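PDB 3R5G: CyaB from Pseudomonas aeruginosa, which probably makes cyclic AMP from ATP as a membrane-anchored adenylyl cyclase, the chain here being its catalytic domain. Local coordinates for residues A[111-123]-A[133-145]. Numbering follows the deposited sequence.
Sequences RMGINTGYCTVGN and TIIGREVNLASRL
G113 presses its CA to within 4.0 Å of L145 CB, and the bare backbone there lets helix 137-145 lie close against strand 111-116, the two short axes approaching to 6.0 Å and running nearly antiparallel. At I114 the carbonyl O meets L145 CD1. N115 carries the polar centre of the contact: with CG anti to its backbone N (chi1 175°), the amide slants from the level of A142 towards the N-terminal end of the helix, and both hydrogens of ND2 are spent on E138. N115 ND2 bonds almost straight to E138 OE1 (2.8 Å), in the amide plane and on the anti lone pair of that oxygen, and its other hydrogen goes to the backbone O of E138. This double grip fixes the rotation of the amide, whose OD1 is hydrogen-bonded to S157 OG and packs on L141 CD2; A142 CB backs N115 CB. At the corner, E138 CG lies against G117 CA and Y118 O, and the bend at chi2 (-65°) turns the carboxylate to N115; one water joins Y118 N to E138 OE2, another Y118 O to E138 N. C119 SG then settles against V139 CG2 (3.7 Å). Beyond it, T120 and G122 form antiparallel hydrogen-bonded pairs with I135 and T133, and between them V121 CG1 abuts I134 CG2 tightly at 3.3 Å. L32 of the second subunit covers T120 and I135. A beta hairpin leading through the N-cap G136 into a helix that packs back on strand 111-116, which comes before the hairpin, belongs to the class III nucleotide cyclase catalytic fold.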
loop_
_atom_site.group_PDB
_atom_site.type_symbol
_atom_site.label_atom_id
_atom_site.label_comp_id
_atom_site.label_asym_id
_atom_site.label_seq_id
_atom_site.Cartn_x
_atom_site.Cartn_y
_atom_site.Cartn_z
ATOM N N ARG A 111 -3.549 11.654 -8.692
ATOM C CA ARG A 111 -2.109 11.898 -8.735
ATOM C C ARG A 111 -1.372 10.617 -8.994
ATOM O O ARG A 111 -1.855 9.528 -8.646
ATOM C CB ARG A 111 -1.639 12.565 -7.462
ATOM C CG ARG A 111 -1.700 11.666 -6.318
ATOM C CD ARG A 111 -1.274 12.430 -5.081
ATOM N NE ARG A 111 -1.385 11.479 -3.969
ATOM C CZ ARG A 111 -0.694 11.583 -2.844
ATOM N NH1 ARG A 111 -0.810 10.626 -1.922
ATOM N NH2 ARG A 111 0.121 12.614 -2.660
ATOM N N MET A 112 -0.186 10.763 -9.577
ATOM C CA MET A 112 0.563 9.615 -10.083
ATOM C C MET A 112 2.042 9.727 -9.889
ATOM O O MET A 112 2.572 10.856 -10.019
ATOM C CB MET A 112 0.305 9.482 -11.620
ATOM C CG MET A 112 -1.195 9.369 -11.866
ATOM S SD MET A 112 -1.511 9.329 -13.674
ATOM C CE MET A 112 -2.596 10.618 -13.704
ATOM N N GLY A 113 2.702 8.582 -9.691
ATOM C CA GLY A 113 4.140 8.509 -9.590
ATOM C C GLY A 113 4.633 7.396 -10.507
ATOM O O GLY A 113 3.959 6.336 -10.479
ATOM N N ILE A 114 5.730 7.566 -11.221
ATOM C CA ILE A 114 6.192 6.548 -12.195
ATOM C C ILE A 114 7.676 6.493 -12.057
ATOM O O ILE A 114 8.339 7.562 -12.079
ATOM C CB ILE A 114 5.723 6.911 -13.613
ATOM C CG1 ILE A 114 4.218 7.050 -13.607
ATOM C CG2 ILE A 114 6.224 5.844 -14.579
ATOM C CD1 ILE A 114 3.666 7.538 -15.011
ATOM N N ASN A 115 8.252 5.288 -12.024
ATOM C CA ASN A 115 9.681 5.148 -12.015
ATOM C C ASN A 115 10.034 3.971 -12.861
ATOM O O ASN A 115 9.230 3.027 -12.991
ATOM C CB ASN A 115 10.141 4.911 -10.551
ATOM C CG ASN A 115 11.640 4.626 -10.430
ATOM O OD1 ASN A 115 12.467 5.375 -10.988
ATOM N ND2 ASN A 115 11.987 3.523 -9.785
ATOM N N THR A 116 11.220 3.887 -13.381
ATOM C CA THR A 116 11.717 2.780 -14.197
ATOM C C THR A 116 13.021 2.284 -13.589
ATOM O O THR A 116 13.849 3.051 -13.168
ATOM C CB THR A 116 12.043 3.301 -15.566
ATOM O OG1 THR A 116 10.886 3.905 -16.161
ATOM C CG2 THR A 116 12.648 2.189 -16.544
ATOM N N GLY A 117 13.148 0.981 -13.458
ATOM C CA GLY A 117 14.413 0.370 -12.954
ATOM C C GLY A 117 14.193 -1.115 -12.745
ATOM O O GLY A 117 13.114 -1.671 -13.038
ATOM N N TYR A 118 15.297 -1.787 -12.333
ATOM C CA TYR A 118 15.205 -3.236 -12.138
ATOM C C TYR A 118 14.460 -3.602 -10.939
ATOM O O TYR A 118 14.680 -3.091 -9.839
ATOM C CB TYR A 118 16.678 -3.797 -12.075
ATOM C CG TYR A 118 17.277 -3.816 -13.474
ATOM C CD1 TYR A 118 17.072 -4.918 -14.372
ATOM C CD2 TYR A 118 18.058 -2.784 -13.944
ATOM C CE1 TYR A 118 17.584 -4.917 -15.695
ATOM C CE2 TYR A 118 18.594 -2.830 -15.219
ATOM C CZ TYR A 118 18.340 -3.878 -16.083
ATOM O OH TYR A 118 18.895 -3.871 -17.379
ATOM N N CYS A 119 13.512 -4.532 -11.113
ATOM C CA CYS A 119 12.614 -4.996 -10.067
ATOM C C CYS A 119 12.600 -6.511 -10.011
ATOM O O CYS A 119 12.948 -7.111 -10.974
ATOM C CB CYS A 119 11.153 -4.568 -10.372
ATOM S SG CYS A 119 10.916 -2.765 -10.422
ATOM N N THR A 120 12.209 -7.083 -8.890
ATOM C CA THR A 120 12.055 -8.566 -8.787
ATOM C C THR A 120 10.596 -8.890 -8.973
ATOM O O THR A 120 9.679 -8.361 -8.270
ATOM C CB THR A 120 12.531 -9.052 -7.419
ATOM O OG1 THR A 120 13.877 -8.625 -7.205
ATOM C CG2 THR A 120 12.311 -10.561 -7.267
ATOM N N VAL A 121 10.312 -9.821 -9.900
ATOM C CA VAL A 121 8.909 -10.187 -10.199
ATOM C C VAL A 121 8.674 -11.675 -9.987
ATOM O O VAL A 121 9.519 -12.468 -10.362
ATOM C CB VAL A 121 8.473 -10.037 -11.695
ATOM C CG1 VAL A 121 6.879 -9.844 -11.816
ATOM C CG2 VAL A 121 9.312 -8.999 -12.356
ATOM N N GLY A 122 7.582 -12.023 -9.392
ATOM C CA GLY A 122 7.437 -13.455 -9.018
ATOM C C GLY A 122 6.141 -13.699 -8.357
ATOM O O GLY A 122 5.293 -12.820 -8.225
ATOM N N ASN A 123 5.946 -14.952 -7.879
ATOM C CA ASN A 123 4.774 -15.253 -7.138
ATOM C C ASN A 123 5.111 -15.207 -5.657
ATOM O O ASN A 123 5.990 -15.947 -5.186
ATOM C CB ASN A 123 4.234 -16.673 -7.495
ATOM C CG ASN A 123 3.835 -16.748 -8.913
ATOM O OD1 ASN A 123 2.871 -16.083 -9.331
ATOM N ND2 ASN A 123 4.568 -17.540 -9.691
ATOM N N THR A 133 3.457 -10.608 -8.596
ATOM C CA THR A 133 3.604 -9.155 -8.255
ATOM C C THR A 133 5.080 -8.816 -8.248
ATOM O O THR A 133 5.911 -9.608 -8.680
ATOM C CB THR A 133 2.875 -8.836 -6.961
ATOM O OG1 THR A 133 2.952 -7.419 -6.616
ATOM C CG2 THR A 133 3.433 -9.708 -5.823
ATOM N N ILE A 134 5.459 -7.591 -7.831
ATOM C CA ILE A 134 6.835 -7.115 -7.945
ATOM C C ILE A 134 7.203 -6.457 -6.636
ATOM O O ILE A 134 6.320 -5.931 -5.886
ATOM C CB ILE A 134 6.948 -6.046 -9.114
ATOM C CG1 ILE A 134 5.895 -4.911 -8.944
ATOM C CG2 ILE A 134 6.628 -6.787 -10.472
ATOM C CD1 ILE A 134 6.137 -3.683 -9.998
ATOM N N ILE A 135 8.503 -6.518 -6.383
ATOM C CA ILE A 135 9.081 -5.877 -5.191
ATOM C C ILE A 135 10.452 -5.276 -5.524
ATOM O O ILE A 135 11.122 -5.649 -6.510
ATOM C CB ILE A 135 9.199 -6.923 -4.058
ATOM C CG1 ILE A 135 10.185 -8.033 -4.441
ATOM C CG2 ILE A 135 7.895 -7.477 -3.627
ATOM C CD1 ILE A 135 10.419 -9.143 -3.272
ATOM N N GLY A 136 10.948 -4.359 -4.669
ATOM C CA GLY A 136 12.270 -3.836 -4.836
ATOM C C GLY A 136 12.280 -2.341 -4.576
ATOM O O GLY A 136 11.185 -1.673 -4.491
ATOM N N ARG A 137 13.468 -1.811 -4.342
ATOM C CA ARG A 137 13.649 -0.356 -4.177
ATOM C C ARG A 137 13.001 0.498 -5.263
ATOM O O ARG A 137 12.501 1.583 -4.975
ATOM C CB ARG A 137 15.146 -0.061 -4.037
ATOM C CG ARG A 137 15.567 1.324 -3.767
ATOM C CD ARG A 137 17.139 1.299 -3.528
ATOM N NE ARG A 137 17.959 1.154 -4.739
ATOM C CZ ARG A 137 19.080 1.865 -4.981
ATOM N NH1 ARG A 137 19.504 2.797 -4.114
ATOM N NH2 ARG A 137 19.780 1.672 -6.106
ATOM N N GLU A 138 13.022 0.014 -6.501
ATOM C CA GLU A 138 12.526 0.769 -7.646
ATOM C C GLU A 138 11.013 0.763 -7.642
ATOM O O GLU A 138 10.355 1.737 -8.055
ATOM C CB GLU A 138 13.067 0.157 -8.933
ATOM C CG GLU A 138 14.623 0.221 -9.099
ATOM C CD GLU A 138 15.257 1.565 -9.237
ATOM O OE1 GLU A 138 14.635 2.587 -9.322
ATOM O OE2 GLU A 138 16.518 1.593 -9.181
ATOM N N VAL A 139 10.403 -0.287 -7.079
ATOM C CA VAL A 139 8.994 -0.256 -6.864
ATOM C C VAL A 139 8.624 0.777 -5.756
ATOM O O VAL A 139 7.685 1.576 -5.897
ATOM C CB VAL A 139 8.438 -1.650 -6.434
ATOM C CG1 VAL A 139 6.956 -1.604 -6.234
ATOM C CG2 VAL A 139 8.865 -2.737 -7.373
ATOM N N ASN A 140 9.380 0.773 -4.666
ATOM C CA ASN A 140 9.092 1.688 -3.598
ATOM C C ASN A 140 9.322 3.126 -4.076
ATOM O O ASN A 140 8.540 3.978 -3.639
ATOM C CB ASN A 140 10.087 1.453 -2.460
ATOM C CG ASN A 140 9.844 0.141 -1.770
ATOM O OD1 ASN A 140 8.872 -0.589 -2.099
ATOM N ND2 ASN A 140 10.693 -0.171 -0.827
ATOM N N LEU A 141 10.255 3.341 -4.989
ATOM C CA LEU A 141 10.530 4.768 -5.469
ATOM C C LEU A 141 9.304 5.280 -6.243
ATOM O O LEU A 141 8.866 6.378 -6.087
ATOM C CB LEU A 141 11.828 4.883 -6.221
ATOM C CG LEU A 141 12.094 6.299 -6.798
ATOM C CD1 LEU A 141 12.167 7.337 -5.662
ATOM C CD2 LEU A 141 13.364 6.246 -7.602
ATOM N N ALA A 142 8.629 4.420 -7.052
ATOM C CA ALA A 142 7.380 4.846 -7.717
ATOM C C ALA A 142 6.307 5.234 -6.724
ATOM O O ALA A 142 5.623 6.207 -6.919
ATOM C CB ALA A 142 6.816 3.788 -8.688
ATOM N N SER A 143 6.152 4.440 -5.676
ATOM C CA SER A 143 5.225 4.730 -4.610
ATOM C C SER A 143 5.551 6.068 -3.898
ATOM O O SER A 143 4.634 6.871 -3.617
ATOM C CB SER A 143 5.210 3.563 -3.616
ATOM O OG SER A 143 4.299 3.967 -2.576
ATOM N N ARG A 144 6.826 6.266 -3.669
ATOM C CA ARG A 144 7.210 7.533 -3.009
ATOM C C ARG A 144 6.982 8.716 -3.900
ATOM O O ARG A 144 6.646 9.846 -3.409
ATOM C CB ARG A 144 8.693 7.425 -2.636
ATOM C CG ARG A 144 8.967 6.403 -1.481
ATOM C CD ARG A 144 7.991 6.528 -0.253
ATOM N NE ARG A 144 8.769 6.276 0.970
ATOM C CZ ARG A 144 8.283 6.067 2.199
ATOM N NH1 ARG A 144 6.971 6.075 2.439
ATOM N NH2 ARG A 144 9.128 5.846 3.209
ATOM N N LEU A 145 7.181 8.575 -5.201
ATOM C CA LEU A 145 6.875 9.700 -6.087
ATOM C C LEU A 145 5.381 9.992 -6.061
ATOM O O LEU A 145 4.915 11.152 -6.137
ATOM C CB LEU A 145 7.396 9.489 -7.525
ATOM C CG LEU A 145 8.895 9.306 -7.710
ATOM C CD1 LEU A 145 9.270 9.131 -9.190
ATOM C CD2 LEU A 145 9.672 10.435 -7.044
HETATM O O HOH W 1 15.200 5.703 -10.759
HETATM O O HOH W 2 16.036 3.493 -11.879
HETATM O O HOH W 3 13.987 -2.628 -7.272
HETATM O O HOH W 4 17.469 -0.105 -11.523
HETATM O O HOH W 5 14.320 -6.543 -5.864
#